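Local coordinates for stage II sporulation E family protein (PDB 3RNR), which is of unverified function but, as a member of the protein phosphatase 2C family, probably removes phosphate from phosphorylated serine or threonine residues of proteins, at residues S45-D48 with A49-A53. Sequence-based numbering, arbitrary orientation.
Sequences SPLD and AVLAA
S45 O accepts from A49 N at 2.9 Å, the first turn-closing bond of the helix that spans 46-63. Three more backbone bonds follow in step: V50 N to P46 O, L51 N to L47 O and A52 N to D48 O, so every carbonyl from S45 to D48 has a donor four residues on. A49 O continues the series by taking A53 N.

The amides of the first turn have no such carbonyl behind them. P46, as a proline, has no N-H to satisfy, and D48 N is met by the side chain of S45: its OG accepts the amide at 3.1 Å in a nearly straight bond, 171° at the hydrogen. With chi1 at 71°, S45 swings its hydroxyl forward to the amide of D48 at the open end of the first turn, the N-cap role. The carboxylate of D48 lies near the same end, where the helix dipole would probably favour its negative charge.

One turn apart, L47 and L51 meet through their branches, L47 CG lying 4.1 Å from L51 CD1. L51 CG also rests 3.3 Å from L47 O, alongside the carbonyl that its own amide uses. I145 touches both leucines. A49 and A52 face helix 25-41, whereas P46 and V50 press on strands 72-80 and 85-91.

A serine N-cap followed by proline at N1 is a classic helix start, and here it opens one of the two long helices packed on the antiparallel sheet, an outer layer of the alpha-beta-beta-alpha sandwich of the PP2C fold.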
ATOM      1  N   SER B  45      12.479   8.131   0.534  1.00 29.90           N
ATOM      2  CA  SER B  45      11.901   9.142  -0.330  1.00 32.00           C
ATOM      3  C   SER B  45      11.332   8.510  -1.601  1.00 29.12           C
ATOM      4  O   SER B  45      11.680   7.381  -1.957  1.00 25.06           O
ATOM      5  CB  SER B  45      12.966  10.160  -0.713  1.00 31.42           C
ATOM      6  OG  SER B  45      13.884   9.556  -1.593  1.00 35.50           O
ATOM      7  N   PRO B  46      10.440   9.231  -2.282  1.00 25.85           N
ATOM      8  CA  PRO B  46       9.938   8.743  -3.570  1.00 26.78           C
ATOM      9  C   PRO B  46      11.073   8.440  -4.555  1.00 30.56           C
ATOM     10  O   PRO B  46      11.003   7.446  -5.266  1.00 25.37           O
ATOM     11  CB  PRO B  46       9.081   9.908  -4.067  1.00 25.09           C
ATOM     12  CG  PRO B  46       8.528  10.506  -2.764  1.00 24.44           C
ATOM     13  CD  PRO B  46       9.712  10.429  -1.813  1.00 27.91           C
ATOM     14  N   LEU B  47      12.098   9.284  -4.608  1.00 26.53           N
ATOM     15  CA  LEU B  47      13.228   9.017  -5.495  1.00 29.28           C
ATOM     16  C   LEU B  47      13.954   7.706  -5.145  1.00 28.14           C
ATOM     17  O   LEU B  47      14.297   6.928  -6.033  1.00 27.85           O
ATOM     18  CB  LEU B  47      14.221  10.178  -5.477  1.00 30.21           C
ATOM     19  CG  LEU B  47      15.516   9.989  -6.272  1.00 30.17           C
ATOM     20  CD1 LEU B  47      15.230   9.737  -7.766  1.00 27.16           C
ATOM     21  CD2 LEU B  47      16.402  11.234  -6.110  1.00 36.67           C
ATOM     22  N   ASP B  48      14.232   7.487  -3.862  1.00 26.91           N
ATOM     23  CA  ASP B  48      14.822   6.228  -3.434  1.00 29.16           C
ATOM     24  C   ASP B  48      13.936   5.043  -3.812  1.00 25.97           C
ATOM     25  O   ASP B  48      14.426   3.969  -4.168  1.00 30.63           O
ATOM     26  CB  ASP B  48      15.044   6.219  -1.922  1.00 29.44           C
ATOM     27  CG  ASP B  48      16.161   7.155  -1.496  1.00 44.14           C
ATOM     28  OD1 ASP B  48      17.076   7.418  -2.301  1.00 46.12           O
ATOM     29  OD2 ASP B  48      16.115   7.626  -0.351  1.00 44.62           O
ATOM     30  N   ALA B  49      12.628   5.235  -3.709  1.00 23.80           N
ATOM     31  CA  ALA B  49      11.693   4.161  -4.051  1.00 26.23           C
ATOM     32  C   ALA B  49      11.782   3.847  -5.550  1.00 26.97           C
ATOM     33  O   ALA B  49      11.792   2.684  -5.953  1.00 29.36           O
ATOM     34  CB  ALA B  49      10.264   4.543  -3.647  1.00 22.99           C
ATOM     35  N   VAL B  50      11.852   4.885  -6.373  1.00 25.81           N
ATOM     36  CA  VAL B  50      12.046   4.693  -7.811  1.00 23.47           C
ATOM     37  C   VAL B  50      13.370   3.979  -8.109  1.00 24.38           C
ATOM     38  O   VAL B  50      13.412   3.045  -8.897  1.00 26.60           O
ATOM     39  CB  VAL B  50      12.001   6.040  -8.581  1.00 30.65           C
ATOM     40  CG1 VAL B  50      12.594   5.876  -9.995  1.00 26.10           C
ATOM     41  CG2 VAL B  50      10.563   6.540  -8.664  1.00 25.75           C
ATOM     42  N   LEU B  51      14.441   4.397  -7.452  1.00 26.24           N
ATOM     43  CA  LEU B  51      15.746   3.784  -7.685  1.00 27.24           C
ATOM     44  C   LEU B  51      15.761   2.317  -7.254  1.00 36.53           C
ATOM     45  O   LEU B  51      16.375   1.482  -7.914  1.00 32.80           O
ATOM     46  CB  LEU B  51      16.856   4.575  -6.979  1.00 30.66           C
ATOM     47  CG  LEU B  51      17.058   5.995  -7.532  1.00 31.07           C
ATOM     48  CD1 LEU B  51      18.096   6.767  -6.700  1.00 34.32           C
ATOM     49  CD2 LEU B  51      17.476   5.961  -9.010  1.00 32.29           C
ATOM     50  N   ALA B  52      15.082   1.993  -6.157  1.00 32.86           N
ATOM     51  CA  ALA B  52      14.967   0.589  -5.754  1.00 32.36           C
ATOM     52  C   ALA B  52      14.126  -0.235  -6.751  1.00 27.44           C
ATOM     53  O   ALA B  52      14.484  -1.371  -7.102  1.00 29.45           O
ATOM     54  CB  ALA B  52      14.415   0.466  -4.318  1.00 27.99           C
ATOM     55  N   ALA B  53      13.011   0.327  -7.199  1.00 23.43           N
ATOM     56  CA  ALA B  53      12.202  -0.309  -8.242  1.00 25.85           C
ATOM     57  C   ALA B  53      13.040  -0.589  -9.490  1.00 28.08           C
ATOM     58  O   ALA B  53      12.981  -1.676 -10.066  1.00 27.77           O
ATOM     59  CB  ALA B  53      10.985   0.568  -8.597  1.00 25.57           C
TER